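Local coordinates for McyG protein (PDB 4R0M), which binds phenylalanyl-adenylate in its adenylation domain and probably activates a phenyl-bearing acid for transfer to its carrier domain in microcystin assembly, at residues A[22-27]-A[50-55]; A[90-95]-A[166-171]; A[56-61]-A[156-161]. All blocks are in the same frame, centred on the assembly; numbering follows the deposited sequence.

The three contacts form one continuous patch on the N-terminal part of the adenylation domain, their centres 12 to 15 Å apart. Helix 48-64 is the shared element: its first half packs in interaction 1, its second half in interaction 3, and in that second half Leu56 and Leu59 also meet Leu168 of interaction 2. Leu23 CD2 reaches Leu92 CD2 at 3.9 Å, joining interaction 1 to interaction 2, and a salt bridge of 2.9 Å from Asp54 OD2 to Arg159 NH2 ties interaction 1 to interaction 3. Residues lining the phenylalanyl-adenylate pocket fall between 182 and 533, so none of these six segments contributes to it; the three contacts are packing away from the pocket residues.

Interaction 1 of 3, residues A[22-27]-A[50-55]; sequences VLETAT and DLYQDA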
loop_
_atom_site.group_PDB
_atom_site.type_symbol
_atom_site.label_atom_id
_atom_site.label_comp_id
_atom_site.label_asym_id
_atom_site.label_seq_id
_atom_site.Cartn_x
_atom_site.Cartn_y
_atom_site.Cartn_z
ATOM N N VAL A 22 18.938 1.821 -15.590
ATOM C CA VAL A 22 18.743 2.671 -14.414
ATOM C C VAL A 22 19.648 2.244 -13.253
ATOM O O VAL A 22 20.276 3.086 -12.608
ATOM C CB VAL A 22 17.254 2.709 -13.997
ATOM C CG1 VAL A 22 17.082 3.214 -12.572
ATOM C CG2 VAL A 22 16.464 3.577 -14.962
ATOM N N LEU A 23 19.726 0.938 -13.009
ATOM C CA LEU A 23 20.596 0.399 -11.966
ATOM C C LEU A 23 22.080 0.555 -12.314
ATOM O O LEU A 23 22.895 0.854 -11.439
ATOM C CB LEU A 23 20.257 -1.070 -11.674
ATOM C CG LEU A 23 21.132 -1.839 -10.674
ATOM C CD1 LEU A 23 21.106 -1.211 -9.287
ATOM C CD2 LEU A 23 20.711 -3.299 -10.612
ATOM N N GLU A 24 22.418 0.350 -13.587
ATOM C CA GLU A 24 23.791 0.512 -14.070
ATOM C C GLU A 24 24.289 1.951 -13.918
ATOM O O GLU A 24 25.423 2.175 -13.498
ATOM C CB GLU A 24 23.911 0.034 -15.519
ATOM C CG GLU A 24 23.965 -1.483 -15.656
ATOM C CD GLU A 24 23.431 -1.992 -16.985
ATOM O OE1 GLU A 24 23.204 -1.179 -17.906
ATOM O OE2 GLU A 24 23.237 -3.220 -17.110
ATOM N N THR A 25 23.429 2.915 -14.247
ATOM C CA THR A 25 23.701 4.337 -14.015
ATOM C C THR A 25 23.952 4.619 -12.527
ATOM O O THR A 25 24.825 5.418 -12.180
ATOM C CB THR A 25 22.533 5.214 -14.527
ATOM O OG1 THR A 25 22.314 4.955 -15.918
ATOM C CG2 THR A 25 22.817 6.697 -14.335
ATOM N N ALA A 26 23.191 3.948 -11.663
ATOM C CA ALA A 26 23.267 4.154 -10.213
ATOM C C ALA A 26 24.550 3.619 -9.576
ATOM O O ALA A 26 24.987 4.133 -8.548
ATOM C CB ALA A 26 22.048 3.553 -9.529
ATOM N N THR A 27 25.145 2.595 -10.187
ATOM C CA THR A 27 26.364 1.965 -9.663
ATOM C C THR A 27 27.568 2.910 -9.611
ATOM O O THR A 27 28.414 2.789 -8.723
ATOM C CB THR A 27 26.761 0.710 -10.467
ATOM O OG1 THR A 27 26.864 1.040 -11.856
ATOM C CG2 THR A 27 25.736 -0.393 -10.290
ATOM N N ASP A 50 27.244 -2.865 -5.110
ATOM C CA ASP A 50 27.120 -4.150 -4.412
ATOM C C ASP A 50 25.807 -4.851 -4.755
ATOM O O ASP A 50 25.784 -6.066 -4.963
ATOM C CB ASP A 50 27.215 -3.965 -2.894
ATOM C CG ASP A 50 28.581 -3.482 -2.440
ATOM O OD1 ASP A 50 29.585 -4.184 -2.684
ATOM O OD2 ASP A 50 28.645 -2.407 -1.809
ATOM N N LEU A 51 24.721 -4.080 -4.806
ATOM C CA LEU A 51 23.404 -4.601 -5.169
ATOM C C LEU A 51 23.435 -5.212 -6.568
ATOM O O LEU A 51 22.979 -6.340 -6.774
ATOM C CB LEU A 51 22.344 -3.494 -5.084
ATOM C CG LEU A 51 20.954 -3.762 -5.676
ATOM C CD1 LEU A 51 20.167 -4.757 -4.833
ATOM C CD2 LEU A 51 20.179 -2.463 -5.826
ATOM N N TYR A 52 23.992 -4.459 -7.515
ATOM C CA TYR A 52 24.153 -4.914 -8.892
ATOM C C TYR A 52 24.937 -6.226 -8.963
ATOM O O TYR A 52 24.524 -7.159 -9.652
ATOM C CB TYR A 52 24.823 -3.817 -9.733
ATOM C CG TYR A 52 25.199 -4.226 -11.143
ATOM C CD1 TYR A 52 24.238 -4.297 -12.151
ATOM C CD2 TYR A 52 26.521 -4.528 -11.471
ATOM C CE1 TYR A 52 24.583 -4.665 -13.443
ATOM C CE2 TYR A 52 26.874 -4.900 -12.759
ATOM C CZ TYR A 52 25.904 -4.966 -13.742
ATOM O OH TYR A 52 26.251 -5.336 -15.022
ATOM N N GLN A 53 26.053 -6.295 -8.237
ATOM C CA GLN A 53 26.884 -7.501 -8.212
ATOM C C GLN A 53 26.152 -8.679 -7.573
ATOM O O GLN A 53 26.261 -9.811 -8.046
ATOM C CB GLN A 53 28.216 -7.250 -7.491
ATOM C CG GLN A 53 29.184 -6.301 -8.196
ATOM C CD GLN A 53 29.603 -6.763 -9.587
ATOM O OE1 GLN A 53 29.711 -7.958 -9.862
ATOM N NE2 GLN A 53 29.852 -5.804 -10.470
ATOM N N ASP A 54 25.408 -8.399 -6.502
ATOM C CA ASP A 54 24.610 -9.407 -5.801
ATOM C C ASP A 54 23.503 -9.950 -6.709
ATOM O O ASP A 54 23.298 -11.164 -6.796
ATOM C CB ASP A 54 24.018 -8.804 -4.521
ATOM C CG ASP A 54 23.488 -9.853 -3.551
ATOM O OD1 ASP A 54 23.734 -11.064 -3.743
ATOM O OD2 ASP A 54 22.821 -9.448 -2.575
ATOM N N ALA A 55 22.814 -9.041 -7.396
ATOM C CA ALA A 55 21.762 -9.398 -8.346
ATOM C C ALA A 55 22.251 -10.329 -9.462
ATOM O O ALA A 55 21.554 -11.278 -9.824
ATOM C CB ALA A 55 21.132 -8.142 -8.931
#
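Two helices separated in sequence by the antiparallel strand pair 33-37 and 43-47 pack here in the N-terminal part of the adenylation domain. The axes of segments 22-27 and 50-55 come within 9.8 Å and run at 133°, obliquely and in broadly opposed directions. No hydrogen bond crosses the interface, so shape and apolar surface do the work.

Tyr52 is the central residue. It points toward the other helix, and with CG anti to the backbone N (chi1 173°) its ring lies among three residues of helix 19-27. Leu23 CD2 sits at the ring edge, in its plane, 4.0 Å from Tyr52 CD1. Farther out along the ring, Glu24 CG approaches Tyr52 CE1 at 3.9 Å; this CG methylene supplies the apolar contact, while the carboxylate plane stands 83° from the ring. At the base of the ring, Thr27 CG2 touches Tyr52 CB at 3.6 Å.

Threonine suits this last place because its two branches have separate tasks. OG1 takes the crowded position between the backbone N and the carbonyl carbon and makes a very short hydrogen bond, 2.5 Å, to a lone pair of Glu24 O one turn back. With the hydroxyl held within its own helix, the methyl is left facing Tyr52.

The two methyls of Leu23 have different partners: CD2 meets the tyrosine, CD1 meets Leu51 CD2 at 3.8 Å. Trp88 and Leu92 of helix 80-93 and Val238 of helix 227-240 also touch Leu23, which explains a purely aliphatic residue at this point. Glu24 and Tyr52 both touch Leu168 of a loop. The contact thus closes the two helices flanking the 33-37/43-47 hairpin against each other, within the AMP-binding fold of the ANL superfamily.

Interaction 2 of 3, residues A[90-95]-A[166-171]; sequences CFLGGI and EQLPIL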
loop_
_atom_site.group_PDB
_atom_site.type_symbol
_atom_site.label_atom_id
_atom_site.label_comp_id
_atom_site.label_asym_id
_atom_site.label_seq_id
_atom_site.Cartn_x
_atom_site.Cartn_y
_atom_site.Cartn_z
ATOM N N CYS A 90 15.897 -10.452 -11.112
ATOM C CA CYS A 90 14.846 -10.700 -12.092
ATOM C C CYS A 90 14.766 -9.582 -13.128
ATOM O O CYS A 90 14.638 -9.851 -14.328
ATOM C CB CYS A 90 13.491 -10.872 -11.391
ATOM S SG CYS A 90 13.374 -12.336 -10.330
ATOM N N PHE A 91 14.845 -8.334 -12.670
ATOM C CA PHE A 91 14.819 -7.180 -13.576
ATOM C C PHE A 91 15.933 -7.250 -14.627
ATOM O O PHE A 91 15.679 -7.056 -15.818
ATOM C CB PHE A 91 14.910 -5.859 -12.802
ATOM C CG PHE A 91 13.659 -5.496 -12.040
ATOM C CD1 PHE A 91 12.416 -6.009 -12.403
ATOM C CD2 PHE A 91 13.723 -4.605 -10.975
ATOM C CE1 PHE A 91 11.269 -5.657 -11.702
ATOM C CE2 PHE A 91 12.579 -4.249 -10.273
ATOM C CZ PHE A 91 11.350 -4.777 -10.635
ATOM N N LEU A 92 17.152 -7.546 -14.177
ATOM C CA LEU A 92 18.325 -7.602 -15.053
ATOM C C LEU A 92 18.259 -8.729 -16.083
ATOM O O LEU A 92 18.729 -8.570 -17.210
ATOM C CB LEU A 92 19.612 -7.733 -14.233
ATOM C CG LEU A 92 20.041 -6.632 -13.258
ATOM C CD1 LEU A 92 21.270 -7.085 -12.489
ATOM C CD2 LEU A 92 20.315 -5.309 -13.956
ATOM N N GLY A 93 17.674 -9.862 -15.698
ATOM C CA GLY A 93 17.608 -11.028 -16.580
ATOM C C GLY A 93 16.386 -11.110 -17.472
ATOM O O GLY A 93 16.249 -12.052 -18.252
ATOM N N GLY A 94 15.497 -10.128 -17.363
ATOM C CA GLY A 94 14.235 -10.150 -18.098
ATOM C C GLY A 94 13.267 -11.204 -17.585
ATOM O O GLY A 94 12.363 -11.625 -18.308
ATOM N N ILE A 95 13.475 -11.640 -16.343
ATOM C CA ILE A 95 12.553 -12.539 -15.653
ATOM C C ILE A 95 11.571 -11.661 -14.887
ATOM O O ILE A 95 11.975 -10.694 -14.245
ATOM C CB ILE A 95 13.301 -13.479 -14.679
ATOM C CG1 ILE A 95 14.281 -14.378 -15.445
ATOM C CG2 ILE A 95 12.322 -14.328 -13.874
ATOM C CD1 ILE A 95 15.387 -14.959 -14.589
ATOM N N GLU A 166 27.202 -14.505 -17.691
ATOM C CA GLU A 166 27.224 -14.117 -19.097
ATOM C C GLU A 166 26.724 -12.672 -19.223
ATOM O O GLU A 166 26.431 -12.024 -18.214
ATOM C CB GLU A 166 26.356 -15.086 -19.912
ATOM C CG GLU A 166 26.931 -15.472 -21.268
ATOM C CD GLU A 166 26.478 -14.556 -22.391
ATOM O OE1 GLU A 166 25.254 -14.457 -22.626
ATOM O OE2 GLU A 166 27.349 -13.940 -23.046
ATOM N N GLN A 167 26.637 -12.171 -20.455
ATOM C CA GLN A 167 26.184 -10.804 -20.724
ATOM C C GLN A 167 24.691 -10.633 -20.440
ATOM O O GLN A 167 23.909 -11.574 -20.585
ATOM C CB GLN A 167 26.490 -10.407 -22.175
ATOM C CG GLN A 167 27.962 -10.487 -22.572
ATOM C CD GLN A 167 28.750 -9.218 -22.273
ATOM O OE1 GLN A 167 28.318 -8.359 -21.500
ATOM N NE2 GLN A 167 29.921 -9.096 -22.893
ATOM N N LEU A 168 24.311 -9.425 -20.030
ATOM C CA LEU A 168 22.917 -9.095 -19.745
ATOM C C LEU A 168 22.118 -8.886 -21.030
ATOM O O LEU A 168 22.657 -8.368 -22.009
ATOM C CB LEU A 168 22.833 -7.842 -18.866
ATOM C CG LEU A 168 23.251 -7.982 -17.398
ATOM C CD1 LEU A 168 23.368 -6.615 -16.743
ATOM C CD2 LEU A 168 22.278 -8.869 -16.633
ATOM N N PRO A 169 20.829 -9.288 -21.034
ATOM C CA PRO A 169 19.995 -9.099 -22.224
ATOM C C PRO A 169 19.587 -7.644 -22.429
ATOM O O PRO A 169 19.406 -6.910 -21.458
ATOM C CB PRO A 169 18.760 -9.952 -21.926
ATOM C CG PRO A 169 18.679 -9.993 -20.439
ATOM C CD PRO A 169 20.103 -10.004 -19.964
ATOM N N ILE A 170 19.456 -7.236 -23.689
ATOM C CA ILE A 170 18.928 -5.914 -24.019
ATOM C C ILE A 170 17.416 -6.044 -24.138
ATOM O O ILE A 170 16.913 -6.859 -24.914
ATOM C CB ILE A 170 19.538 -5.333 -25.317
ATOM C CG1 ILE A 170 21.071 -5.432 -25.286
ATOM C CG2 ILE A 170 19.095 -3.886 -25.513
ATOM C CD1 ILE A 170 21.747 -5.176 -26.618
ATOM N N LEU A 171 16.698 -5.239 -23.360
ATOM C CA LEU A 171 15.254 -5.400 -23.221
ATOM C C LEU A 171 14.461 -4.256 -23.843
ATOM O O LEU A 171 14.946 -3.126 -23.947
ATOM C CB LEU A 171 14.880 -5.550 -21.741
ATOM C CG LEU A 171 15.598 -6.630 -20.925
ATOM C CD1 LEU A 171 15.516 -6.315 -19.438
ATOM C CD2 LEU A 171 15.046 -8.018 -21.226
#
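An extended loop lies against the C-terminal end of helix 80-93 in an apolar contact without cross-segment hydrogen bonds, in the N-terminal part of the adenylation domain. The helix closes in a Schellman motif: Ile95 N bonds back to Cys90 O at 2.9 Å, and Gly94 N makes a weak bond to Phe91 O. Gly94 has a phi of 70°, which favours glycine, and the loop adds a second reason: a beta carbon would clash with Leu171 CD2, which already lies 3.9 Å from Gly94 CA. The other branch of Leu171, CD1, rests near Phe91 O.

Pro169 sets its ring atoms CG and CD over the end of the helix, with CD 3.4 Å from Leu92 O, and its fixed phi fits the extended course of the loop. Leu168 comes alongside the last turn, its CD2 meeting Leu92 CB at 3.8 Å. Phe91 turns away and stacks edge-to-face with Trp88.

Leu168 inserts among helices 19-27, 48-64 and 80-93, which suits a branched aliphatic residue, while helix 80-93 itself forms the beta-alpha-beta crossover between strands 72-76 and 96-99, parallel neighbours in a four-stranded sheet.

Interaction 3 of 3, residues A[56-61]-A[156-161]; sequences LVILNG and NELRKA
Helix 48-64 and the end of helix 155-158 approach so closely that Gly61 CA and Leu158 CA are 4.4 Å apart, just where segment 156-161 enters a type I beta turn from Leu158 to Ala161. In the AMP-binding fold helix 155-158 follows strand 152-154, an edge of the four-stranded parallel sheet. Glycine suits position 61, since a beta carbon would collide with Leu158 O; instead Ala161 CB sits 3.5 Å from Gly61 CA, and Leu158 CD2 lies 3.5 Å from Gly61 C.

Ile58 serves two neighbours. Its CG2 meets Leu158 CD1 at 3.9 Å, the two side chains crossing at about a right angle, whereas its CG1 runs beside Arg159 CG at 3.9 Å, both chains pointing the same way. Farther along, Ile58 CD1 lies obliquely by the guanidinium, 4.1 Å from Arg159 NE, and that group goes on to salt bridges with Asp82 and Asp54. An alanine in place of Ile58 would take away CG1, CG2 and CD1 and would probably leave Leu158 and the arginine's stem and guanidinium less firmly held. Val57 CG1, anti to the backbone N, lies 3.4 Å from Arg159 O of the turn backbone.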
loop_
_atom_site.group_PDB
_atom_site.type_symbol
_atom_site.label_atom_id
_atom_site.label_comp_id
_atom_site.label_asym_id
_atom_site.label_seq_id
_atom_site.Cartn_x
_atom_site.Cartn_y
_atom_site.Cartn_z
ATOM N N LEU A 56 23.445 -10.060 -9.991
ATOM C CA LEU A 56 24.046 -10.893 -11.043
ATOM C C LEU A 56 24.294 -12.329 -10.584
ATOM O O LEU A 56 24.099 -13.273 -11.354
ATOM C CB LEU A 56 25.361 -10.283 -11.550
ATOM C CG LEU A 56 25.335 -9.036 -12.439
ATOM C CD1 LEU A 56 26.756 -8.585 -12.747
ATOM C CD2 LEU A 56 24.567 -9.282 -13.729
ATOM N N VAL A 57 24.730 -12.477 -9.334
ATOM C CA VAL A 57 24.987 -13.791 -8.739
ATOM C C VAL A 57 23.682 -14.572 -8.603
ATOM O O VAL A 57 23.616 -15.743 -8.980
ATOM C CB VAL A 57 25.693 -13.675 -7.365
ATOM C CG1 VAL A 57 25.856 -15.044 -6.716
ATOM C CG2 VAL A 57 27.052 -13.000 -7.512
ATOM N N ILE A 58 22.651 -13.911 -8.074
ATOM C CA ILE A 58 21.324 -14.512 -7.918
ATOM C C ILE A 58 20.732 -14.856 -9.284
ATOM O O ILE A 58 20.165 -15.938 -9.463
ATOM C CB ILE A 58 20.365 -13.590 -7.126
ATOM C CG1 ILE A 58 20.871 -13.407 -5.693
ATOM C CG2 ILE A 58 18.947 -14.155 -7.118
ATOM C CD1 ILE A 58 20.461 -12.101 -5.050
ATOM N N LEU A 59 20.879 -13.934 -10.237
ATOM C CA LEU A 59 20.423 -14.145 -11.610
ATOM C C LEU A 59 21.034 -15.398 -12.239
ATOM O O LEU A 59 20.337 -16.165 -12.905
ATOM C CB LEU A 59 20.720 -12.916 -12.479
ATOM C CG LEU A 59 20.376 -12.972 -13.974
ATOM C CD1 LEU A 59 18.927 -13.384 -14.220
ATOM C CD2 LEU A 59 20.677 -11.632 -14.628
ATOM N N ASN A 60 22.334 -15.594 -12.026
ATOM C CA ASN A 60 23.025 -16.786 -12.505
ATOM C C ASN A 60 22.471 -18.053 -11.855
ATOM O O ASN A 60 22.309 -19.080 -12.519
ATOM C CB ASN A 60 24.534 -16.673 -12.269
ATOM C CG ASN A 60 25.305 -17.841 -12.855
ATOM O OD1 ASN A 60 25.204 -18.136 -14.048
ATOM N ND2 ASN A 60 26.080 -18.515 -12.014
ATOM N N GLY A 61 22.178 -17.966 -10.559
ATOM C CA GLY A 61 21.508 -19.039 -9.832
ATOM C C GLY A 61 20.154 -19.369 -10.429
ATOM O O GLY A 61 19.799 -20.540 -10.561
ATOM N N ASN A 156 19.643 -17.352 -0.669
ATOM C CA ASN A 156 20.983 -17.750 -0.235
ATOM C C ASN A 156 21.537 -18.999 -0.921
ATOM O O ASN A 156 22.755 -19.168 -1.006
ATOM C CB ASN A 156 21.042 -17.900 1.289
ATOM C CG ASN A 156 21.176 -16.564 2.003
ATOM O OD1 ASN A 156 20.566 -16.346 3.052
ATOM N ND2 ASN A 156 21.977 -15.662 1.438
ATOM N N GLU A 157 20.654 -19.869 -1.404
ATOM C CA GLU A 157 21.085 -21.007 -2.211
ATOM C C GLU A 157 21.462 -20.550 -3.623
ATOM O O GLU A 157 22.398 -21.081 -4.222
ATOM C CB GLU A 157 20.012 -22.096 -2.267
ATOM C CG GLU A 157 20.556 -23.459 -2.676
ATOM C CD GLU A 157 19.482 -24.424 -3.146
ATOM O OE1 GLU A 157 18.369 -24.423 -2.576
ATOM O OE2 GLU A 157 19.756 -25.198 -4.090
ATOM N N LEU A 158 20.729 -19.562 -4.140
ATOM C CA LEU A 158 21.017 -18.971 -5.451
ATOM C C LEU A 158 22.305 -18.154 -5.421
ATOM O O LEU A 158 22.981 -18.019 -6.441
ATOM C CB LEU A 158 19.858 -18.089 -5.926
ATOM C CG LEU A 158 18.479 -18.714 -6.159
ATOM C CD1 LEU A 158 17.432 -17.620 -6.247
ATOM C CD2 LEU A 158 18.444 -19.581 -7.407
ATOM N N ARG A 159 22.629 -17.612 -4.249
ATOM C CA ARG A 159 23.871 -16.873 -4.036
ATOM C C ARG A 159 25.103 -17.786 -4.052
ATOM O O ARG A 159 26.230 -17.312 -4.206
ATOM C CB ARG A 159 23.817 -16.099 -2.714
ATOM C CG ARG A 159 22.979 -14.831 -2.756
ATOM C CD ARG A 159 23.258 -13.952 -1.548
ATOM N NE ARG A 159 22.591 -12.655 -1.647
ATOM C CZ ARG A 159 21.531 -12.288 -0.930
ATOM N NH1 ARG A 159 20.999 -13.116 -0.040
ATOM N NH2 ARG A 159 21.002 -11.084 -1.099
ATOM N N LYS A 160 24.875 -19.071 -3.960
ATOM C CA LYS A 160 25.922 -20.039 -3.966
ATOM C C LYS A 160 26.302 -20.484 -5.338
ATOM O O LYS A 160 27.251 -21.203 -5.501
ATOM C CB LYS A 160 25.468 -21.263 -3.220
ATOM C CG LYS A 160 25.325 -21.086 -1.745
ATOM C CD LYS A 160 25.070 -22.430 -1.138
ATOM C CE LYS A 160 24.550 -22.318 0.271
ATOM N NZ LYS A 160 25.523 -21.730 1.219
ATOM N N ALA A 161 25.550 -20.064 -6.329
ATOM C CA ALA A 161 25.734 -20.571 -7.657
ATOM C C ALA A 161 27.099 -20.224 -8.186
ATOM O O ALA A 161 27.629 -19.122 -7.973
ATOM C CB ALA A 161 24.669 -20.058 -8.590
#